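Local coordinates for protein Phenylalanine/tyrosine ammonia-lyase (Rhodosporidium toruloides, PDB 1Y2M) that catalyses the non-oxidative deamination of L-phenylalanine and L-tyrosine to trans-cinnamate and p-coumarate, releasing ammonium, at residues 133-138 and 220-225; 309-314 and 367-372; 554-557 and 563-566. All coordinates share one frame; numbering follows the deposited sequence.

Contact 1: 133-138 and 220-225; sequences ALLEHQ and YIAAAI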
ATOM      1  N   ALA B 133       2.356   5.653 -39.380  1.00  9.38           N
ATOM      2  CA  ALA B 133       1.702   4.537 -38.623  1.00  9.59           C
ATOM      3  C   ALA B 133       2.171   4.484 -37.182  1.00 11.59           C
ATOM      4  O   ALA B 133       1.408   4.113 -36.299  1.00  9.89           O
ATOM      5  CB  ALA B 133       1.944   3.187 -39.274  1.00 10.24           C
ATOM      6  N   LEU B 134       3.444   4.808 -36.940  1.00 10.36           N
ATOM      7  CA  LEU B 134       3.925   4.854 -35.569  1.00 12.06           C
ATOM      8  C   LEU B 134       3.190   5.899 -34.740  1.00 10.74           C
ATOM      9  O   LEU B 134       2.699   5.605 -33.611  1.00 14.09           O
ATOM     10  CB  LEU B 134       5.432   5.113 -35.537  1.00 13.33           C
ATOM     11  CG  LEU B 134       6.268   3.979 -36.104  1.00 18.28           C
ATOM     12  CD1 LEU B 134       7.775   4.392 -36.120  1.00 27.98           C
ATOM     13  CD2 LEU B 134       6.077   2.639 -35.332  1.00 22.17           C
ATOM     14  N   LEU B 135       3.047   7.105 -35.301  1.00  9.78           N
ATOM     15  CA  LEU B 135       2.374   8.194 -34.557  1.00 11.13           C
ATOM     16  C   LEU B 135       0.907   7.873 -34.439  1.00 11.33           C
ATOM     17  O   LEU B 135       0.293   8.130 -33.425  1.00 10.37           O
ATOM     18  CB  LEU B 135       2.509   9.567 -35.259  1.00 13.05           C
ATOM     19  CG  LEU B 135       3.901  10.183 -35.342  1.00 17.01           C
ATOM     20  CD1 LEU B 135       3.814  11.629 -35.792  1.00 17.16           C
ATOM     21  CD2 LEU B 135       4.646  10.050 -34.053  1.00 21.63           C
ATOM     22  N   GLU B 136       0.311   7.383 -35.522  1.00  9.86           N
ATOM     23  CA  GLU B 136      -1.128   7.145 -35.541  1.00  8.56           C
ATOM     24  C   GLU B 136      -1.589   6.417 -34.265  1.00  7.83           C
ATOM     25  O   GLU B 136      -2.502   6.866 -33.559  1.00  8.38           O
ATOM     26  CB  GLU B 136      -1.549   6.325 -36.753  1.00  8.82           C
ATOM     27  CG  GLU B 136      -3.055   5.902 -36.777  1.00 11.57           C
ATOM     28  CD  GLU B 136      -3.404   4.966 -37.926  1.00 11.12           C
ATOM     29  OE1 GLU B 136      -2.520   4.305 -38.439  1.00  7.90           O
ATOM     30  OE2 GLU B 136      -4.579   4.882 -38.343  1.00 10.82           O
ATOM     31  N   HIS B 137      -0.993   5.253 -33.999  1.00  8.99           N
ATOM     32  CA  HIS B 137      -1.459   4.403 -32.890  1.00  7.78           C
ATOM     33  C   HIS B 137      -1.129   4.968 -31.501  1.00  7.80           C
ATOM     34  O   HIS B 137      -1.768   4.590 -30.515  1.00  7.86           O
ATOM     35  CB  HIS B 137      -0.989   2.955 -33.062  1.00  7.19           C
ATOM     36  CG  HIS B 137       0.427   2.691 -32.629  1.00  6.33           C
ATOM     37  ND1 HIS B 137       1.510   2.897 -33.468  1.00 13.36           N
ATOM     38  CD2 HIS B 137       0.926   2.167 -31.490  1.00  9.00           C
ATOM     39  CE1 HIS B 137       2.618   2.560 -32.829  1.00 13.63           C
ATOM     40  NE2 HIS B 137       2.298   2.107 -31.634  1.00 10.67           N
ATOM     41  N   GLN B 138      -0.112   5.842 -31.424  1.00  6.23           N
ATOM     42  CA  GLN B 138       0.315   6.410 -30.175  1.00  7.79           C
ATOM     43  C   GLN B 138      -0.419   7.698 -29.781  1.00  6.69           C
ATOM     44  O   GLN B 138      -0.377   8.075 -28.599  1.00  8.08           O
ATOM     45  CB  GLN B 138       1.828   6.628 -30.176  1.00  8.98           C
ATOM     46  CG  GLN B 138       2.640   5.317 -30.105  1.00 11.32           C
ATOM     47  CD  GLN B 138       2.479   4.609 -28.768  1.00 12.78           C
ATOM     48  OE1 GLN B 138       2.108   5.221 -27.774  1.00 15.38           O
ATOM     49  NE2 GLN B 138       2.704   3.266 -28.752  1.00 14.54           N
ATOM     50  N   TYR B 220       2.915  12.737 -29.098  1.00  8.10           N
ATOM     51  CA  TYR B 220       2.242  14.030 -29.215  1.00  8.25           C
ATOM     52  C   TYR B 220       3.243  15.131 -29.540  1.00  7.90           C
ATOM     53  O   TYR B 220       2.947  16.005 -30.361  1.00 10.52           O
ATOM     54  CB  TYR B 220       1.392  14.376 -27.992  1.00  8.90           C
ATOM     55  CG  TYR B 220       0.083  13.627 -27.958  1.00  5.86           C
ATOM     56  CD1 TYR B 220      -1.071  14.222 -28.389  1.00 10.35           C
ATOM     57  CD2 TYR B 220       0.013  12.324 -27.511  1.00  6.89           C
ATOM     58  CE1 TYR B 220      -2.243  13.526 -28.426  1.00 12.10           C
ATOM     59  CE2 TYR B 220      -1.186  11.617 -27.511  1.00  7.45           C
ATOM     60  CZ  TYR B 220      -2.304  12.234 -27.968  1.00  8.34           C
ATOM     61  OH  TYR B 220      -3.496  11.522 -28.009  1.00  8.74           O
ATOM     62  N   ILE B 221       4.428  15.084 -28.925  1.00  7.62           N
ATOM     63  CA  ILE B 221       5.454  16.071 -29.259  1.00  9.67           C
ATOM     64  C   ILE B 221       5.897  15.958 -30.718  1.00  9.35           C
ATOM     65  O   ILE B 221       5.946  16.962 -31.449  1.00  7.21           O
ATOM     66  CB  ILE B 221       6.628  15.956 -28.288  1.00  9.19           C
ATOM     67  CG1 ILE B 221       6.182  16.456 -26.933  1.00  6.48           C
ATOM     68  CG2 ILE B 221       7.838  16.711 -28.755  1.00 11.10           C
ATOM     69  CD1 ILE B 221       7.075  16.028 -25.742  1.00 10.06           C
ATOM     70  N   ALA B 222       6.127  14.747 -31.180  1.00  8.49           N
ATOM     71  CA  ALA B 222       6.523  14.514 -32.544  1.00  8.96           C
ATOM     72  C   ALA B 222       5.456  14.927 -33.554  1.00  7.84           C
ATOM     73  O   ALA B 222       5.737  15.509 -34.593  1.00  9.22           O
ATOM     74  CB  ALA B 222       6.845  13.049 -32.729  1.00  8.01           C
ATOM     75  N   ALA B 223       4.203  14.629 -33.231  1.00  7.33           N
ATOM     76  CA  ALA B 223       3.087  15.041 -34.078  1.00  6.86           C
ATOM     77  C   ALA B 223       2.979  16.580 -34.217  1.00  7.55           C
ATOM     78  O   ALA B 223       2.642  17.089 -35.267  1.00  8.66           O
ATOM     79  CB  ALA B 223       1.800  14.456 -33.547  1.00  8.92           C
ATOM     80  N   ALA B 224       3.248  17.285 -33.118  1.00  7.92           N
ATOM     81  CA  ALA B 224       3.199  18.718 -33.107  1.00  8.79           C
ATOM     82  C   ALA B 224       4.273  19.312 -34.038  1.00  7.57           C
ATOM     83  O   ALA B 224       3.920  20.127 -34.912  1.00  8.93           O
ATOM     84  CB  ALA B 224       3.301  19.263 -31.719  1.00 10.06           C
ATOM     85  N   ILE B 225       5.543  18.946 -33.877  1.00  8.70           N
ATOM     86  CA  ILE B 225       6.570  19.507 -34.747  1.00  7.93           C
ATOM     87  C   ILE B 225       6.398  19.113 -36.220  1.00  6.44           C
ATOM     88  O   ILE B 225       6.916  19.780 -37.124  1.00  7.72           O
ATOM     89  CB  ILE B 225       8.021  19.200 -34.260  1.00  6.26           C
ATOM     90  CG1 ILE B 225       8.312  17.692 -34.207  1.00  7.44           C
ATOM     91  CG2 ILE B 225       8.244  19.839 -32.940  1.00 10.26           C
ATOM     92  CD1 ILE B 225       9.802  17.380 -34.082  1.00 10.32           C
TER
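The carbonyl oxygen Gln138 O has two visitors: Ser216 OG hydrogen-bonds to it, and the ring of Tyr220 brings CE2 to within 3.8 Å of Gln138 O. Tyr220 starts out heading away from helix 125-138, yet its ring swings back, and its hydroxyl bonds Gly141 N just beyond that helix. About one turn earlier in helix 125-138, at Leu135, the contact is apolar. Leu135 straddles two alanines with its forked end, CD2 lying 3.9 Å from Ala222 CB, and CD1 coming 3.9 Å from Ala223 CA and 4.1 Å from Ala223 CB. With CG anti to the carbonyl carbon (chi1 -67°), the fork is directed at the other helix. The small alanines leave room for it between axes 10.0 Å apart. Within helix 125-138, His137 ND1 donates to Ala133 O at 3.1 Å in a nearly straight bond (175°), fixing the imidazole's rotation with the oxygen in the ring plane. The ring also meets Tyr465 of the second subunit, while the Gln138 side chain lies about 7 Å from that of Glu496, which binds cinnamate. The short helical segments cross at 124°, with helix 264-269 packing against Leu135 and Ala222, and helix 185-197 against Ile221 and Ala224.

Contact 2: 309-314 and 367-372; sequences GSFHPF and TSPQWL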
ATOM      1  N   GLY B 309      21.891  21.288  21.790  1.00  8.11           N
ATOM      2  CA  GLY B 309      22.851  20.206  22.065  1.00  9.77           C
ATOM      3  C   GLY B 309      22.596  18.947  21.234  1.00  7.83           C
ATOM      4  O   GLY B 309      23.506  18.177  20.992  1.00  8.56           O
ATOM      5  N   SER B 310      21.346  18.727  20.825  1.00  7.80           N
ATOM      6  CA  SER B 310      21.005  17.539  19.994  1.00  8.24           C
ATOM      7  C   SER B 310      21.855  17.473  18.731  1.00 11.00           C
ATOM      8  O   SER B 310      22.002  16.406  18.152  1.00 10.46           O
ATOM      9  CB  SER B 310      19.533  17.527  19.605  1.00  8.38           C
ATOM     10  OG  SER B 310      18.723  17.444  20.724  1.00  8.87           O
ATOM     11  N   PHE B 311      22.383  18.621  18.294  1.00  7.77           N
ATOM     12  CA  PHE B 311      23.037  18.731  16.987  1.00  7.19           C
ATOM     13  C   PHE B 311      24.547  18.874  17.092  1.00  7.49           C
ATOM     14  O   PHE B 311      25.189  19.185  16.138  1.00  9.63           O
ATOM     15  CB  PHE B 311      22.409  19.905  16.241  1.00  9.87           C
ATOM     16  CG  PHE B 311      20.927  19.859  16.287  1.00  8.55           C
ATOM     17  CD1 PHE B 311      20.258  18.962  15.484  1.00 10.25           C
ATOM     18  CD2 PHE B 311      20.199  20.635  17.152  1.00  8.93           C
ATOM     19  CE1 PHE B 311      18.926  18.832  15.559  1.00 10.19           C
ATOM     20  CE2 PHE B 311      18.835  20.465  17.275  1.00  8.75           C
ATOM     21  CZ  PHE B 311      18.197  19.592  16.459  1.00  9.04           C
ATOM     22  N   HIS B 312      25.091  18.667  18.293  1.00  8.76           N
ATOM     23  CA  HIS B 312      26.505  18.759  18.556  1.00  7.26           C
ATOM     24  C   HIS B 312      27.282  17.729  17.745  1.00  9.02           C
ATOM     25  O   HIS B 312      26.811  16.610  17.605  1.00  8.96           O
ATOM     26  CB  HIS B 312      26.733  18.516  20.047  1.00  7.45           C
ATOM     27  CG  HIS B 312      28.092  18.904  20.505  1.00 10.12           C
ATOM     28  ND1 HIS B 312      29.207  18.113  20.294  1.00  8.02           N
ATOM     29  CD2 HIS B 312      28.522  19.994  21.186  1.00  7.37           C
ATOM     30  CE1 HIS B 312      30.256  18.710  20.824  1.00  9.75           C
ATOM     31  NE2 HIS B 312      29.865  19.855  21.371  1.00  9.70           N
ATOM     32  N   PRO B 313      28.456  18.104  17.189  1.00 10.27           N
ATOM     33  CA  PRO B 313      29.229  17.116  16.410  1.00  8.05           C
ATOM     34  C   PRO B 313      29.546  15.804  17.108  1.00  8.11           C
ATOM     35  O   PRO B 313      29.734  14.785  16.422  1.00  9.50           O
ATOM     36  CB  PRO B 313      30.565  17.815  16.146  1.00 12.11           C
ATOM     37  CG  PRO B 313      30.335  19.257  16.401  1.00 11.39           C
ATOM     38  CD  PRO B 313      29.111  19.430  17.211  1.00  9.02           C
ATOM     39  N   PHE B 314      29.688  15.798  18.430  1.00  6.28           N
ATOM     40  CA  PHE B 314      30.014  14.551  19.094  1.00  7.28           C
ATOM     41  C   PHE B 314      28.937  13.491  18.815  1.00  4.42           C
ATOM     42  O   PHE B 314      29.239  12.299  18.679  1.00  6.77           O
ATOM     43  CB  PHE B 314      30.159  14.748  20.603  1.00  4.97           C
ATOM     44  CG  PHE B 314      30.594  13.537  21.299  1.00  7.50           C
ATOM     45  CD1 PHE B 314      31.916  13.080  21.200  1.00  6.58           C
ATOM     46  CD2 PHE B 314      29.688  12.800  21.979  1.00  6.74           C
ATOM     47  CE1 PHE B 314      32.325  11.898  21.874  1.00  7.49           C
ATOM     48  CE2 PHE B 314      30.078  11.627  22.630  1.00  4.91           C
ATOM     49  CZ  PHE B 314      31.339  11.163  22.565  1.00  6.17           C
ATOM     50  N   THR B 367      15.794  13.614  17.604  1.00  7.75           N
ATOM     51  CA  THR B 367      16.208  12.584  16.630  1.00  9.03           C
ATOM     52  C   THR B 367      16.096  13.056  15.193  1.00  8.09           C
ATOM     53  O   THR B 367      16.176  12.236  14.239  1.00  8.14           O
ATOM     54  CB  THR B 367      15.416  11.232  16.788  1.00  9.50           C
ATOM     55  OG1 THR B 367      14.076  11.373  16.299  1.00  7.66           O
ATOM     56  CG2 THR B 367      15.455  10.713  18.212  1.00  8.37           C
ATOM     57  N   SER B 368      15.939  14.369  14.988  1.00  8.51           N
ATOM     58  CA  SER B 368      15.747  14.906  13.639  1.00  7.17           C
ATOM     59  C   SER B 368      16.885  14.571  12.664  1.00  8.35           C
ATOM     60  O   SER B 368      16.620  14.173  11.533  1.00  8.93           O
ATOM     61  CB  SER B 368      15.346  16.391  13.683  1.00  9.16           C
ATOM     62  OG  SER B 368      16.242  17.195  14.436  1.00  8.54           O
ATOM     63  N   PRO B 369      18.170  14.689  13.093  1.00  9.31           N
ATOM     64  CA  PRO B 369      19.231  14.320  12.082  1.00  8.10           C
ATOM     65  C   PRO B 369      19.175  12.833  11.699  1.00 10.20           C
ATOM     66  O   PRO B 369      19.440  12.463  10.539  1.00  9.32           O
ATOM     67  CB  PRO B 369      20.541  14.672  12.780  1.00  8.90           C
ATOM     68  CG  PRO B 369      20.120  15.660  13.898  1.00  8.93           C
ATOM     69  CD  PRO B 369      18.782  15.158  14.360  1.00  7.36           C
ATOM     70  N   GLN B 370      18.897  12.011  12.698  1.00  6.11           N
ATOM     71  CA  GLN B 370      18.819  10.587  12.509  1.00  6.39           C
ATOM     72  C   GLN B 370      17.589  10.229  11.653  1.00  7.20           C
ATOM     73  O   GLN B 370      17.579   9.210  10.951  1.00  8.61           O
ATOM     74  CB  GLN B 370      18.808   9.874  13.869  1.00  8.00           C
ATOM     75  CG  GLN B 370      20.057  10.040  14.714  1.00  6.91           C
ATOM     76  CD  GLN B 370      20.034  11.243  15.580  1.00  7.27           C
ATOM     77  OE1 GLN B 370      19.142  12.056  15.486  1.00  8.83           O
ATOM     78  NE2 GLN B 370      21.016  11.340  16.480  1.00  5.49           N
ATOM     79  N   TRP B 371      16.536  11.051  11.706  1.00  7.49           N
ATOM     80  CA  TRP B 371      15.333  10.796  10.936  1.00  8.59           C
ATOM     81  C   TRP B 371      15.499  11.315   9.493  1.00  8.90           C
ATOM     82  O   TRP B 371      15.106  10.648   8.517  1.00 11.53           O
ATOM     83  CB  TRP B 371      14.178  11.578  11.555  1.00  9.74           C
ATOM     84  CG  TRP B 371      12.821  11.172  10.991  1.00  8.59           C
ATOM     85  CD1 TRP B 371      12.058  11.805  10.044  1.00  9.43           C
ATOM     86  CD2 TRP B 371      12.070  10.006  11.379  1.00 10.61           C
ATOM     87  NE1 TRP B 371      10.871  11.114   9.847  1.00  9.80           N
ATOM     88  CE2 TRP B 371      10.858  10.013  10.653  1.00 10.70           C
ATOM     89  CE3 TRP B 371      12.320   8.946  12.258  1.00  8.46           C
ATOM     90  CZ2 TRP B 371       9.893   9.001  10.797  1.00 10.17           C
ATOM     91  CZ3 TRP B 371      11.356   7.955  12.389  1.00 11.62           C
ATOM     92  CH2 TRP B 371      10.178   7.989  11.662  1.00 10.90           C
ATOM     93  N   LEU B 372      16.049  12.515   9.352  1.00  7.67           N
ATOM     94  CA  LEU B 372      16.165  13.119   8.030  1.00  7.48           C
ATOM     95  C   LEU B 372      17.376  12.589   7.238  1.00  7.69           C
ATOM     96  O   LEU B 372      17.406  12.601   5.985  1.00  8.71           O
ATOM     97  CB  LEU B 372      16.253  14.627   8.203  1.00  8.54           C
ATOM     98  CG  LEU B 372      14.952  15.320   8.656  1.00  8.38           C
ATOM     99  CD1 LEU B 372      15.222  16.809   8.963  1.00 14.18           C
ATOM    100  CD2 LEU B 372      13.818  15.188   7.687  1.00  9.93           C
TER
HETATM  101  O   HOH W   1      20.744  13.786  18.194  1.00  7.11           O
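The first turn of helix 368-391 receives the edge of the Phe311 ring, with Ser368 and Pro369 as its partners. Ser368 OG sits in the plane of the ring, 3.3 Å from Phe311 CE1, so the oxygen looks at the C-H rim of the ring and not at its pi face. The serine's torsion (chi1 54°) places OG between its backbone N and carbonyl carbon, and there it also hydrogen-bonds Leu365 O, in the short helix 363-366 that comes just before. Pro369 comes to the same edge: its CG lies 3.7 Å from Phe311 CD1, the two side chains crossing at about a right angle. A face of the phenyl ring is lined by its own neighbour, Ser310 CB, off toward the rim.

In this mainly helical PAL/histidase fold, helix 368-391 packs beside helices 273-303 and 416-443. Ser368 touches Thr297 of the former and Leu435 of the latter, while Phe311 also reaches Val301, Ile332 and Leu336. Its side chain lies about 8 Å from that of Gln360, a probable cinnamate-binding residue.

A water adds a polar bridge beside the apolar contact. It donates to Ser310 O at 2.9 Å and accepts from Gln370 NE2 at 3.0 Å. Both ends have a second partner: His316 NE2 at the carbonyl, and Asn412 OD1 of the third subunit at the amide.

Farther along 309-314 the chain prepares for helix 314-318. Phe314 N donates to His312 ND1 at 3.0 Å, nearly straight at 169° and close to the imidazole plane, a capping bond between the side chain of His312, ahead of the turn, and the first residue of the helix. Pro313 CD lies over the rim of one face of the His312 ring, 3.3 Å above its plane.

Contact 3: 554-557 and 563-566; sequences SLID and AMTG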
ATOM      1  N   SER B 554      10.708  43.215  44.160  1.00 14.29           N
ATOM      2  CA  SER B 554      10.257  44.472  44.712  1.00 12.78           C
ATOM      3  C   SER B 554       9.022  44.332  45.583  1.00 13.02           C
ATOM      4  O   SER B 554       8.938  44.913  46.671  1.00 12.13           O
ATOM      5  CB  SER B 554       9.973  45.446  43.581  1.00 17.73           C
ATOM      6  OG  SER B 554       9.329  46.608  44.082  1.00 25.80           O
ATOM      7  N   LEU B 555       8.051  43.548  45.094  1.00 11.80           N
ATOM      8  CA  LEU B 555       6.809  43.330  45.848  1.00 13.99           C
ATOM      9  C   LEU B 555       7.081  42.537  47.115  1.00 11.31           C
ATOM     10  O   LEU B 555       6.500  42.810  48.158  1.00 12.39           O
ATOM     11  CB  LEU B 555       5.760  42.620  44.989  1.00 17.52           C
ATOM     12  CG  LEU B 555       5.005  43.548  44.030  1.00 24.55           C
ATOM     13  CD1 LEU B 555       4.334  42.756  42.916  1.00 29.87           C
ATOM     14  CD2 LEU B 555       4.003  44.433  44.770  1.00 30.09           C
ATOM     15  N   ILE B 556       7.952  41.537  47.013  1.00 14.38           N
ATOM     16  CA  ILE B 556       8.392  40.778  48.190  1.00 13.08           C
ATOM     17  C   ILE B 556       9.045  41.717  49.212  1.00 12.84           C
ATOM     18  O   ILE B 556       8.814  41.621  50.424  1.00 10.27           O
ATOM     19  CB  ILE B 556       9.354  39.641  47.781  1.00 13.08           C
ATOM     20  CG1 ILE B 556       8.573  38.433  47.256  1.00 14.12           C
ATOM     21  CG2 ILE B 556      10.252  39.219  48.922  1.00 13.41           C
ATOM     22  CD1 ILE B 556       9.470  37.303  46.766  1.00 14.05           C
ATOM     23  N   ASP B 557       9.878  42.633  48.739  1.00 10.02           N
ATOM     24  CA  ASP B 557      10.512  43.574  49.676  1.00 11.58           C
ATOM     25  C   ASP B 557       9.507  44.494  50.327  1.00 11.76           C
ATOM     26  O   ASP B 557       9.543  44.734  51.550  1.00 12.91           O
ATOM     27  CB  ASP B 557      11.568  44.420  48.970  1.00 15.06           C
ATOM     28  CG  ASP B 557      12.825  43.659  48.708  1.00 21.44           C
ATOM     29  OD1 ASP B 557      13.043  42.620  49.375  1.00 20.08           O
ATOM     30  OD2 ASP B 557      13.611  44.116  47.855  1.00 20.10           O
ATOM     31  N   ALA B 563       9.244  42.125  58.004  1.00 13.40           N
ATOM     32  CA  ALA B 563       9.108  40.862  58.714  1.00 13.69           C
ATOM     33  C   ALA B 563      10.344  39.956  58.549  1.00 14.88           C
ATOM     34  O   ALA B 563      10.555  39.064  59.367  1.00 14.21           O
ATOM     35  CB  ALA B 563       7.845  40.157  58.277  1.00 13.65           C
HETATM   36  N   MSE B 564      11.162  40.175  57.504  1.00 12.29           N
HETATM   37  CA  MSE B 564      12.352  39.338  57.288  1.00 14.68           C
HETATM   38  C   MSE B 564      13.633  39.998  57.794  1.00 14.37           C
HETATM   39  O   MSE B 564      14.717  39.450  57.668  1.00 12.19           O
HETATM   40  CB  MSE B 564      12.527  39.015  55.804  1.00 12.89           C
HETATM   41  CG  MSE B 564      11.359  38.335  55.226  1.00 12.61           C
HETATM   42 SE   MSE B 564      11.680  37.804  53.331  1.00 25.00          SE
HETATM   43  CE  MSE B 564      11.891  39.654  52.517  1.00 13.33           C
ATOM     44  N   THR B 565      13.522  41.188  58.351  1.00 15.22           N
ATOM     45  CA  THR B 565      14.727  41.900  58.767  1.00 17.74           C
ATOM     46  C   THR B 565      15.486  41.061  59.816  1.00 17.75           C
ATOM     47  O   THR B 565      14.868  40.477  60.704  1.00 17.10           O
ATOM     48  CB  THR B 565      14.378  43.296  59.327  1.00 19.12           C
ATOM     49  OG1 THR B 565      15.584  43.957  59.740  1.00 32.06           O
ATOM     50  CG2 THR B 565      13.438  43.214  60.527  1.00 25.56           C
ATOM     51  N   GLY B 566      16.813  40.957  59.674  1.00 15.50           N
ATOM     52  CA  GLY B 566      17.638  40.237  60.638  1.00 14.04           C
ATOM     53  C   GLY B 566      17.638  38.747  60.420  1.00 13.30           C
ATOM     54  O   GLY B 566      18.251  38.007  61.174  1.00 15.26           O
TER
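Met564, present here as selenomethionine, reaches from the loop of a helical hairpin back to Ile556 on the helix before it. The hairpin joins the long helix 506-560 to helix 570-587. From CB, which points toward 554-557, the side chain sets out with CG anti to the carbonyl carbon (chi1 -58°) and runs extended to the selenium (chi2 -176°). Met564 CG is still 6.5 Å from Ile556 CG2, and Met564 SE has closed to 4.8 Å of that Ile556 CG2. The bend comes with the rotation about the CG-SE bond (chi3 -64°), which turns the terminal methyl toward the helix: Met564 CE meets Ile556 CG2 at 4.0 Å, end against branch, with the two side chains crossing at about a right angle. The Met564 side chain also packs on Leu573 and Leu612, and Ile556 touches Leu573 and Trp625, so Leu573 of the second hairpin helix meets both partners. No polar bond joins the two segments. The charged group nearby is committed elsewhere: Asp557 makes a salt bridge with Arg570 at the start of helix 570-587, spanning the loop. The atom it uses, Asp557 OD1, bonds Arg570 NE and lies 4.5 Å from Met564 CE.

How the contacts relate
The three contacts follow one another along the chain, each closing before the next opens, and none touches another. Contacts 1 and 2 lie on opposite sides of the chain's centre, their own centres 52 Å apart, yet each sits near residues assigned to cinnamate binding and each borders another subunit: the second at contact 1, the third at contact 2. This fits an enzyme family whose active sites draw on several chains of the tetramer. Contact 3 differs on both counts. Its centre is 47 Å from that of contact 2 and 92 Å from that of contact 1, away from the annotated sites, and no other chain of the assembly touches its segments.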